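Hypothetical NUDIX hydrolase (Listeria monocytogenes, PDB 3SON) is a putative Nudix-family hydrolase that probably uses divalent metal ions to cleave nucleoside diphosphates linked to another moiety, its exact substrate being unknown. Local coordinates at residues L25-A30 and L108-L113; Q34-G39 and I55-L60; F6-I11 and E48-E53; A73-F78 and V88-F93. All blocks are in the same frame, centred on the assembly; numbering follows the deposited sequence. Where two conformers were deposited one is given.

Contact 1 of 4, residues L25-A30 and L108-L113; sequences LHRTDA and LEHSEL
His26 carries CG anti to its backbone N (chi1 -172°), while Ser111 holds OG in the crowded position between backbone N and carbonyl carbon (chi1 64°). These torsions bring CG and OG together, and chi2 turns ND1 to the hydroxyl. His26 ND1 donates to Ser111 OG at 2.8 Å, with the oxygen close to the ring plane, and the far nitrogen of the ring is taken by Asp31. The backbones of the same residues are also joined, Ser111 N giving its hydrogen to His26 O at 2.8 Å. Further along, His26 N is bonded to Glu112 O.

Leu25 lies across the imidazole of His110. Its CB sits over one face, 3.9 Å from the ring centroid, a CH-pi contact, and Glu109 CB covers the opposite face. His110 NE2 is hydrogen-bonded to Gln34, which also receives Arg27 NH1, so a single amide oxygen helps position both groups.

Arg27 is shared between two acids. It grips Asp29 side-on through NE and NH2, and NH1 reaches Glu109 OE2 at 2.9 Å from above the carboxylate plane. Where the chain leaves the strand, Thr28 N makes an almost straight bond to Glu109 O (N-H...O 179°), and Thr28 OG1 donates to Leu108 O at 2.8 Å.

The example shows how an antiparallel pairing can be extended past its last strand residues by a further backbone bond and side-chain bonds. Strand 20-27 meets strand 110-116 where the latter turns a corner at Ser111, and the pairing ends in an Arg27-Asp29-Glu109 salt-bridge network at the surface of the Nudix-fold sheet, near the calcium site.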
# COMPACT_ATOMS: atom_id res chain seq x y z
N LEU A 25 18.32 -4.02 3.09
CA LEU A 25 19.10 -4.99 2.30
C LEU A 25 19.26 -4.52 0.90
O LEU A 25 18.28 -4.12 0.29
CB LEU A 25 18.38 -6.34 2.29
CG LEU A 25 18.16 -7.04 3.66
CD1 LEU A 25 17.13 -8.18 3.55
CD2 LEU A 25 19.45 -7.64 4.19
N HIS A 26 20.49 -4.57 0.41
CA HIS A 26 20.75 -4.19 -0.92
C HIS A 26 20.81 -5.43 -1.75
O HIS A 26 21.41 -6.43 -1.35
CB HIS A 26 22.03 -3.44 -0.99
CG HIS A 26 22.27 -2.85 -2.33
ND1 HIS A 26 23.07 -3.47 -3.25
CD2 HIS A 26 21.85 -1.66 -2.89
CE1 HIS A 26 23.08 -2.72 -4.38
NE2 HIS A 26 22.35 -1.61 -4.16
N ARG A 27 20.12 -5.42 -2.89
CA ARG A 27 20.12 -6.59 -3.76
C ARG A 27 21.44 -6.84 -4.54
O ARG A 27 22.19 -5.91 -4.95
CB ARG A 27 18.98 -6.51 -4.76
CG ARG A 27 17.61 -6.70 -4.12
CD ARG A 27 16.57 -6.94 -5.22
NE ARG A 27 16.76 -8.20 -5.98
CZ ARG A 27 16.31 -9.36 -5.56
NH1 ARG A 27 15.71 -9.47 -4.37
NH2 ARG A 27 16.49 -10.46 -6.30
N THR A 28 21.77 -8.11 -4.70
CA THR A 28 22.95 -8.47 -5.52
C THR A 28 22.80 -8.09 -6.97
O THR A 28 23.78 -7.59 -7.61
CB THR A 28 23.31 -9.98 -5.36
OG1 THR A 28 23.61 -10.22 -3.98
CG2 THR A 28 24.52 -10.37 -6.28
N ASP A 29 21.61 -8.34 -7.56
CA ASP A 29 21.37 -8.24 -9.00
C ASP A 29 20.78 -6.93 -9.50
O ASP A 29 20.57 -6.75 -10.67
CB ASP A 29 20.44 -9.41 -9.40
CG ASP A 29 19.02 -9.24 -8.92
OD1 ASP A 29 18.68 -8.14 -8.36
OD2 ASP A 29 18.21 -10.18 -9.09
N ALA A 30 20.60 -5.96 -8.60
CA ALA A 30 19.96 -4.68 -8.93
C ALA A 30 20.31 -3.66 -7.88
O ALA A 30 20.47 -4.03 -6.72
CB ALA A 30 18.44 -4.82 -9.07
N LEU A 108 22.66 -15.30 -0.98
CA LEU A 108 23.21 -14.73 -2.19
C LEU A 108 22.33 -13.62 -2.87
O LEU A 108 22.81 -12.89 -3.74
CB LEU A 108 23.53 -15.82 -3.21
CG LEU A 108 24.47 -16.95 -2.77
CD1 LEU A 108 24.78 -17.91 -3.93
CD2 LEU A 108 25.75 -16.38 -2.18
N GLU A 109 21.08 -13.51 -2.49
CA GLU A 109 20.16 -12.53 -3.06
C GLU A 109 20.57 -11.08 -2.73
O GLU A 109 20.18 -10.18 -3.45
CB GLU A 109 18.74 -12.76 -2.52
CG GLU A 109 17.67 -12.12 -3.40
CD GLU A 109 16.26 -12.65 -3.12
OE1 GLU A 109 16.03 -13.86 -3.31
OE2 GLU A 109 15.40 -11.84 -2.71
N HIS A 110 21.36 -10.90 -1.66
CA HIS A 110 21.75 -9.60 -1.13
C HIS A 110 23.24 -9.37 -0.99
O HIS A 110 24.03 -10.31 -0.74
CB HIS A 110 21.05 -9.37 0.26
CG HIS A 110 19.55 -9.39 0.16
ND1 HIS A 110 18.83 -10.35 0.74
CD2 HIS A 110 18.66 -8.59 -0.51
CE1 HIS A 110 17.55 -10.18 0.44
NE2 HIS A 110 17.44 -9.12 -0.32
N SER A 111 23.64 -8.10 -1.14
CA SER A 111 25.05 -7.69 -1.09
C SER A 111 25.45 -6.96 0.18
O SER A 111 26.61 -6.78 0.44
CB SER A 111 25.40 -6.78 -2.27
OG SER A 111 24.70 -5.55 -2.26
N GLU A 112 24.48 -6.55 0.94
CA GLU A 112 24.73 -5.76 2.12
C GLU A 112 23.46 -5.70 2.96
O GLU A 112 22.37 -5.55 2.42
CB GLU A 112 25.23 -4.33 1.69
CG GLU A 112 25.25 -3.31 2.83
CD GLU A 112 25.82 -1.99 2.48
OE1 GLU A 112 26.30 -1.80 1.33
OE2 GLU A 112 25.89 -1.11 3.38
N LEU A 113 23.64 -5.78 4.29
CA LEU A 113 22.65 -5.34 5.27
C LEU A 113 23.24 -4.03 5.83
O LEU A 113 24.42 -4.02 6.24
CB LEU A 113 22.53 -6.31 6.42
CG LEU A 113 21.61 -5.97 7.64
CD1 LEU A 113 20.16 -5.88 7.23
CD2 LEU A 113 21.78 -6.88 8.86

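Contact 2 of 4, residues Q34-G39 and I55-L60. With CA (calcium ion), chain C.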
# COMPACT_ATOMS: atom_id res chain seq x y z
N GLN A 34 15.70 -3.08 -0.02
CA GLN A 34 14.41 -3.65 0.43
C GLN A 34 14.51 -4.28 1.82
O GLN A 34 15.60 -4.45 2.43
CB GLN A 34 13.90 -4.74 -0.57
CG GLN A 34 14.86 -5.96 -0.65
CD GLN A 34 14.60 -6.96 -1.77
OE1 GLN A 34 15.46 -7.84 -2.02
NE2 GLN A 34 13.40 -6.91 -2.39
N PHE A 35 13.35 -4.66 2.33
CA PHE A 35 13.25 -5.44 3.55
C PHE A 35 13.16 -6.95 3.23
O PHE A 35 13.30 -7.33 2.07
CB PHE A 35 12.05 -4.97 4.39
CG PHE A 35 12.18 -3.54 4.90
CD1 PHE A 35 13.24 -3.15 5.65
CD2 PHE A 35 11.12 -2.61 4.72
CE1 PHE A 35 13.32 -1.83 6.16
CE2 PHE A 35 11.21 -1.29 5.17
CZ PHE A 35 12.30 -0.90 5.90
N VAL A 36 13.09 -7.77 4.28
CA VAL A 36 12.86 -9.19 4.15
C VAL A 36 11.49 -9.35 3.50
O VAL A 36 10.53 -8.69 3.87
CB VAL A 36 12.94 -9.89 5.53
CG1 VAL A 36 12.38 -11.32 5.50
CG2 VAL A 36 14.32 -9.89 6.07
N ALA A 37 11.38 -10.20 2.48
CA ALA A 37 10.07 -10.34 1.78
C ALA A 37 9.92 -11.76 1.27
O ALA A 37 10.92 -12.38 0.85
CB ALA A 37 9.95 -9.35 0.61
N GLY A 38 8.71 -12.26 1.24
CA GLY A 38 8.49 -13.57 0.67
C GLY A 38 7.05 -13.95 0.64
O GLY A 38 6.25 -13.40 1.38
N GLY A 39 6.72 -15.02 -0.05
CA GLY A 39 5.35 -15.45 -0.13
C GLY A 39 5.02 -16.67 0.72
O GLY A 39 5.91 -17.48 1.08
N ILE A 55 14.36 -16.24 8.78
CA ILE A 55 15.44 -17.23 8.90
C ILE A 55 16.21 -17.47 7.57
O ILE A 55 17.41 -17.56 7.58
CB ILE A 55 14.90 -18.58 9.41
CG1 ILE A 55 14.33 -18.48 10.84
CG2 ILE A 55 16.02 -19.61 9.30
CD1 ILE A 55 13.39 -19.62 11.23
N GLU A 56 15.51 -17.56 6.43
CA GLU A 56 16.16 -17.81 5.17
C GLU A 56 17.06 -16.61 4.82
O GLU A 56 18.22 -16.78 4.46
CB GLU A 56 15.14 -18.05 4.03
CG GLU A 56 14.27 -19.31 4.18
CD GLU A 56 13.26 -19.53 3.02
OE1 GLU A 56 13.10 -18.61 2.19
OE2 GLU A 56 12.63 -20.64 2.95
N GLU A 57 16.55 -15.41 4.98
CA GLU A 57 17.31 -14.26 4.48
C GLU A 57 18.44 -13.79 5.38
O GLU A 57 19.41 -13.21 4.87
CB GLU A 57 16.36 -13.09 4.16
CG GLU A 57 15.37 -13.41 3.04
CD GLU A 57 14.71 -12.18 2.47
OE1 GLU A 57 15.28 -11.07 2.61
OE2 GLU A 57 13.61 -12.31 1.87
N LEU A 58 18.31 -13.99 6.69
CA LEU A 58 19.29 -13.53 7.70
C LEU A 58 20.12 -14.63 8.37
O LEU A 58 21.00 -14.35 9.19
CB LEU A 58 18.53 -12.65 8.76
CG LEU A 58 17.66 -11.57 8.16
CD1 LEU A 58 16.92 -10.82 9.25
CD2 LEU A 58 18.47 -10.59 7.34
N ASN A 59 19.90 -15.87 7.93
CA ASN A 59 20.57 -17.07 8.41
C ASN A 59 20.67 -17.13 9.94
O ASN A 59 21.74 -17.25 10.52
CB ASN A 59 21.90 -17.24 7.70
CG ASN A 59 21.72 -17.62 6.25
OD1 ASN A 59 21.26 -18.72 5.94
ND2 ASN A 59 21.99 -16.70 5.35
N LEU A 60 19.51 -17.04 10.58
CA LEU A 60 19.41 -16.93 12.04
C LEU A 60 19.16 -18.28 12.70
O LEU A 60 18.52 -19.13 12.11
CB LEU A 60 18.22 -16.05 12.45
CG LEU A 60 17.99 -14.65 11.92
CD1 LEU A 60 16.55 -14.20 12.23
CD2 LEU A 60 19.00 -13.69 12.50
CA CA C . 12.36 -14.15 0.42
O HOH W 1 14.35 -9.45 0.59
O HOH W 2 12.93 -16.20 0.18
O HOH W 3 11.17 -13.66 -1.91
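This is a buried, metal-centred contact between the part of strand 33-39 just ahead of the Nudix box and the C-terminal end of helix 46-58 in that loop-helix-loop motif. The run from Gly38 to Leu60 largely matches the family signature, with Arg52, Glu53, Glu56 and Glu57 at REUxEE positions, although Ser54 and Asn59 depart from the consensus. Glu57 extends from the helix to the strand and meets it at Val36 and Ala37.

One carboxylate oxygen does most of the work. Glu57 OE2 binds the calcium ion at 2.6 Å and also accepts the backbone N-H of Ala37 at 3.1 Å, the donor lying above the carboxylate plane. Ala37 turns its carbonyl to the same ion, with O at 2.3 Å, so one residue of the strand contributes a donor to the carboxylate and a ligand to the metal. The other oxygen, Glu57 OE1, packs against Val36 CA at 3.4 Å and is hydrogen-bonded to a water that also meets Phe35 O.

The Val36 and Glu57 side chains pass alongside with opposite headings. With Val36 CG1 anti to the backbone N (chi1 166°), that methyl lies 3.9 Å from Glu57 CD, while CG2 faces Glu57 OE1 and, more distantly, Leu58 CD1. Glu53 and two waters complete the ligands of the ion, and Glu56 OE1 accepts a hydrogen bond from one of these waters.

All the ligands are oxygens, from a main-chain carbonyl, carboxylates and water. Such a set suits a hard divalent cation, and calcium may here occupy a position used by magnesium or a similar ion during hydrolysis, as in relatives.

Contact 3 of 4, residues F6-I11 and E48-E53; sequences FQVLVI and ETAKRE. With CA (calcium ion), chain C.
The Nudix-box helix rests on the central sheet here, and the contact includes Glu53, one of the calcium ligands, next to a layer formed by Val8, Val10, Thr49 and Ala50. Val8 makes most of the contacts: its CG2 approaches Ala50 CA at 3.8 Å, and both of its methyls lie 3.9 Å from Thr49 CG2. One turn along the helix, the same CG2 of Val8 reaches the aliphatic CG of Glu53. Val10 contributes CG2, which meets Ala50 CB at 4.0 Å; the axes of 7-11 and 48-53 pass 8.3 Å apart, a close approach consistent with the small Ala50 at the interface.

Just before the strand, Phe6 turns its ring edge to the helix. CG lies between the backbone N and the carbonyl carbon (chi1 61°), and CZ comes 3.2 Å from Thr49 OG1, a contact near the ring plane. The hydroxyl is hydrogen-bonded to Glu44 and, weakly, to Ala45 O.

Glu53 bends at chi2 (-73°), and its OE1 binds calcium at 2.3 Å. The other oxygen, OE2, accepts Arg52 NH1 at 2.8 Å from above the carboxylate plane, and Arg52 also forms salt bridges with Glu44 and Glu56.

The strand divides two layers: Val8 and Val10 look to helix 46-58, Leu9 and Ile11 to helix 128-142, while strands 33-39 and 87-96 flank it in the sheet.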
# COMPACT_ATOMS: atom_id res chain seq x y z
N PHE A 6 -0.38 -14.89 -0.42
CA PHE A 6 -0.12 -13.64 0.27
C PHE A 6 1.36 -13.49 0.35
O PHE A 6 2.08 -14.45 0.15
CB PHE A 6 -0.69 -13.68 1.70
CG PHE A 6 -0.09 -14.78 2.59
CD1 PHE A 6 1.10 -14.56 3.29
CD2 PHE A 6 -0.73 -15.99 2.75
CE1 PHE A 6 1.66 -15.53 4.12
CE2 PHE A 6 -0.19 -16.99 3.58
CZ PHE A 6 1.01 -16.76 4.25
N GLN A 7 1.80 -12.30 0.77
CA GLN A 7 3.17 -11.94 0.94
C GLN A 7 3.42 -11.42 2.35
O GLN A 7 2.50 -10.95 3.03
CB GLN A 7 3.52 -10.79 0.00
CG GLN A 7 3.72 -11.19 -1.45
CD GLN A 7 5.05 -11.83 -1.68
OE1 GLN A 7 6.11 -11.28 -1.34
NE2 GLN A 7 5.03 -13.01 -2.20
N VAL A 8 4.63 -11.57 2.80
CA VAL A 8 5.02 -10.95 4.02
C VAL A 8 6.18 -9.97 3.81
O VAL A 8 6.98 -10.10 2.82
CB VAL A 8 5.30 -11.97 5.17
CG1 VAL A 8 4.13 -12.99 5.38
CG2 VAL A 8 6.61 -12.76 4.92
N LEU A 9 6.21 -8.96 4.66
CA LEU A 9 7.31 -8.02 4.74
C LEU A 9 7.80 -8.07 6.18
O LEU A 9 7.00 -8.16 7.12
CB LEU A 9 6.89 -6.60 4.35
CG LEU A 9 7.98 -5.52 4.27
CD1 LEU A 9 8.58 -5.51 2.87
CD2 LEU A 9 7.39 -4.16 4.61
N VAL A 10 9.11 -8.08 6.35
CA VAL A 10 9.71 -8.09 7.71
C VAL A 10 10.85 -7.08 7.84
O VAL A 10 11.81 -7.11 7.06
CB VAL A 10 10.25 -9.47 8.07
CG1 VAL A 10 10.74 -9.48 9.49
CG2 VAL A 10 9.21 -10.56 7.85
N ILE A 11 10.72 -6.15 8.80
CA ILE A 11 11.66 -5.05 8.99
C ILE A 11 12.55 -5.40 10.17
O ILE A 11 12.08 -5.47 11.30
CB ILE A 11 10.93 -3.73 9.30
CG1 ILE A 11 9.98 -3.36 8.16
CG2 ILE A 11 11.92 -2.55 9.57
CD1 ILE A 11 9.12 -2.14 8.46
N GLU A 48 4.13 -17.84 10.37
CA GLU A 48 5.07 -18.86 10.07
C GLU A 48 5.87 -18.53 8.81
O GLU A 48 7.06 -18.81 8.73
CB GLU A 48 4.36 -20.26 9.93
CG GLU A 48 3.60 -20.70 11.18
CD GLU A 48 2.61 -21.85 10.95
OE1 GLU A 48 2.44 -22.31 9.79
OE2 GLU A 48 1.95 -22.28 11.94
N THR A 49 5.20 -17.97 7.80
CA THR A 49 5.90 -17.40 6.61
C THR A 49 6.89 -16.32 7.02
O THR A 49 8.02 -16.32 6.55
CB THR A 49 4.90 -16.81 5.60
OG1 THR A 49 3.88 -17.77 5.36
CG2 THR A 49 5.62 -16.44 4.24
N ALA A 50 6.46 -15.38 7.85
CA ALA A 50 7.36 -14.25 8.29
C ALA A 50 8.60 -14.84 8.97
O ALA A 50 9.71 -14.43 8.66
CB ALA A 50 6.60 -13.31 9.25
N LYS A 51 8.40 -15.84 9.87
CA LYS A 51 9.53 -16.49 10.57
C LYS A 51 10.47 -17.15 9.56
O LYS A 51 11.70 -16.98 9.63
CB LYS A 51 9.04 -17.54 11.59
CG LYS A 51 10.13 -17.99 12.57
CD LYS A 51 9.60 -19.00 13.58
CE LYS A 51 10.65 -19.44 14.60
NZ LYS A 51 10.16 -20.57 15.47
N ARG A 52 9.90 -17.98 8.71
CA ARG A 52 10.69 -18.73 7.72
C ARG A 52 11.53 -17.82 6.86
O ARG A 52 12.72 -18.11 6.66
CB ARG A 52 9.79 -19.61 6.84
CG ARG A 52 10.60 -20.50 5.86
CD ARG A 52 9.72 -21.40 4.95
NE ARG A 52 8.55 -20.69 4.44
CZ ARG A 52 8.58 -19.76 3.49
NH1 ARG A 52 9.74 -19.47 2.86
NH2 ARG A 52 7.46 -19.12 3.15
N GLU A 53 10.90 -16.75 6.35
CA GLU A 53 11.58 -15.84 5.41
C GLU A 53 12.70 -15.10 6.12
O GLU A 53 13.75 -14.82 5.52
CB GLU A 53 10.59 -14.85 4.79
CG GLU A 53 9.65 -15.54 3.85
CD GLU A 53 10.31 -15.97 2.50
OE1 GLU A 53 11.35 -15.37 2.13
OE2 GLU A 53 9.73 -16.85 1.81
CA CA C . 12.36 -14.15 0.42
O HOH W 2 12.93 -16.20 0.18
O HOH W 3 11.17 -13.66 -1.91

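Contact 4 of 4, residues A73-F78 and V88-F93; sequences ASIPNF and VPEYCF
The carboxamide of Asn77 has Val88 CG1 over one face, 3.1 Å from OD1 and 3.3 Å from CG, while Val88 CG2 also closes on OD1. The two side chains cross at about a right angle, and ND2 makes weak hydrogen bonds to the carbonyls of Asn83 and Pro85. A second flat group, the carboxylate of Glu90, has Ile75 CD1 over one face, 3.7 Å from OE2; its OE1 is hydrogen-bonded to Ser129. With CG anti to the backbone N (chi1 -177°), the extended Glu90 chain runs past Ile75 CD1.

Strands 66-76 and 87-96 form a beta hairpin, and the contact lies toward its turn end. Ala73 with Glu90 and Ile75 with Val88 are antiparallel hydrogen-bonded pairs, with Ser74 opposite Pro89 as the non-hydrogen-bonded pair between them. Glu90 N donates to Ala73 O at 2.7 Å, nearly in line with the carbonyl, whereas the return bond from Ala73 N to Glu90 O is weak. Ile75 and Val88 exchange both bonds, Ile75 N to Val88 O at 2.8 Å and Val88 N to Ile75 O at 2.9 Å. On the Ser74 and Pro89 face, Ser74 OG is hydrogen-bonded to His72 N of the second subunit.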
# COMPACT_ATOMS: atom_id res chain seq x y z
N ALA A 73 -0.76 -3.75 2.61
CA ALA A 73 -0.96 -3.28 1.23
C ALA A 73 -1.27 -4.41 0.23
O ALA A 73 -0.98 -5.53 0.46
CB ALA A 73 0.26 -2.50 0.73
N SER A 74 -1.93 -4.07 -0.86
CA SER A 74 -2.19 -5.06 -1.89
C SER A 74 -1.09 -4.92 -2.91
O SER A 74 -0.55 -3.83 -3.10
CB SER A 74 -3.59 -4.81 -2.49
OG SER A 74 -4.56 -4.93 -1.47
N ILE A 75 -0.69 -6.01 -3.52
CA ILE A 75 0.31 -5.95 -4.59
C ILE A 75 -0.23 -6.64 -5.81
O ILE A 75 -0.85 -7.69 -5.67
CB ILE A 75 1.62 -6.67 -4.18
CG1 ILE A 75 2.19 -6.14 -2.88
CG2 ILE A 75 2.68 -6.53 -5.26
CD1 ILE A 75 3.33 -7.02 -2.39
N PRO A 76 0.01 -6.08 -7.02
CA PRO A 76 -0.36 -6.76 -8.29
C PRO A 76 0.24 -8.14 -8.20
O PRO A 76 1.44 -8.31 -7.93
CB PRO A 76 0.28 -5.88 -9.36
CG PRO A 76 0.30 -4.51 -8.73
CD PRO A 76 0.53 -4.71 -7.26
N ASN A 77 -0.62 -9.14 -8.27
CA ASN A 77 -0.16 -10.48 -7.95
C ASN A 77 0.79 -10.98 -9.02
O ASN A 77 1.56 -11.94 -8.79
CB ASN A 77 -1.35 -11.40 -7.76
CG ASN A 77 -1.00 -12.68 -7.00
OD1 ASN A 77 -0.07 -12.70 -6.14
ND2 ASN A 77 -1.72 -13.74 -7.28
N PHE A 78 0.80 -10.31 -10.17
CA PHE A 78 1.71 -10.65 -11.28
C PHE A 78 3.23 -10.60 -10.91
O PHE A 78 4.07 -11.23 -11.57
CB PHE A 78 1.42 -9.80 -12.53
CG PHE A 78 2.05 -8.43 -12.54
CD1 PHE A 78 3.35 -8.25 -12.97
CD2 PHE A 78 1.29 -7.28 -12.23
CE1 PHE A 78 3.92 -6.99 -12.99
CE2 PHE A 78 1.84 -6.02 -12.30
CZ PHE A 78 3.17 -5.87 -12.67
N VAL A 88 -2.68 -9.36 -4.21
CA VAL A 88 -2.58 -10.16 -2.96
C VAL A 88 -2.16 -9.29 -1.82
O VAL A 88 -1.52 -8.20 -2.03
CB VAL A 88 -1.57 -11.34 -3.04
CG1 VAL A 88 -2.14 -12.48 -3.86
CG2 VAL A 88 -0.22 -10.87 -3.54
N PRO A 89 -2.50 -9.69 -0.59
CA PRO A 89 -2.13 -8.83 0.47
C PRO A 89 -0.69 -9.04 0.89
O PRO A 89 -0.16 -10.14 0.78
CB PRO A 89 -3.06 -9.27 1.62
CG PRO A 89 -3.27 -10.68 1.35
CD PRO A 89 -3.36 -10.82 -0.12
N GLU A 90 -0.10 -7.97 1.37
CA GLU A 90 1.21 -7.98 1.98
C GLU A 90 1.10 -7.60 3.49
O GLU A 90 0.71 -6.46 3.84
CB GLU A 90 2.12 -6.98 1.27
CG GLU A 90 3.52 -6.97 1.78
CD GLU A 90 4.37 -5.89 1.17
OE1 GLU A 90 4.03 -4.67 1.31
OE2 GLU A 90 5.39 -6.25 0.54
N TYR A 91 1.44 -8.52 4.36
CA TYR A 91 1.37 -8.33 5.80
C TYR A 91 2.74 -8.01 6.30
O TYR A 91 3.69 -8.56 5.84
CB TYR A 91 0.89 -9.62 6.46
CG TYR A 91 -0.47 -10.10 5.97
CD1 TYR A 91 -1.62 -9.48 6.42
CD2 TYR A 91 -0.59 -11.12 5.04
CE1 TYR A 91 -2.85 -9.88 5.98
CE2 TYR A 91 -1.84 -11.56 4.59
CZ TYR A 91 -2.96 -10.92 5.08
OH TYR A 91 -4.22 -11.29 4.70
N CYS A 92 2.84 -7.15 7.32
CA CYS A 92 4.07 -6.65 7.71
C CYS A 92 4.47 -6.99 9.13
O CYS A 92 3.59 -7.03 10.07
CB CYS A 92 4.08 -5.13 7.59
SG CYS A 92 3.79 -4.51 5.93
N PHE A 93 5.79 -7.06 9.35
CA PHE A 93 6.31 -7.45 10.68
C PHE A 93 7.63 -6.77 11.01
O PHE A 93 8.23 -6.18 10.16
CB PHE A 93 6.54 -8.99 10.75
CG PHE A 93 5.34 -9.82 10.49
CD1 PHE A 93 4.90 -10.05 9.21
CD2 PHE A 93 4.61 -10.36 11.54
CE1 PHE A 93 3.79 -10.81 8.96
CE2 PHE A 93 3.48 -11.14 11.28
CZ PHE A 93 3.05 -11.31 10.01

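Overall arrangement
From the N terminus, strand 7-15 opens contact 3, strand 20-27 opens contact 1 and strand 33-39 opens contact 2. Helix 46-58 then closes contact 3 and, shortly afterwards, contact 2, so these two cross, and contact 3 also crosses contact 1. Contact 4 is a short hairpin closure that opens and shuts after both. The chain finally returns in segment 108-113 to close contact 1, within whose loop contacts 2 and 4 are nested in series. Contacts 2 and 3 share the helix and the calcium ion; contacts 1 and 2 join through neighbouring strands, as do contacts 3 and 4. Together they tie helix, metal site and hairpin to one mixed sheet.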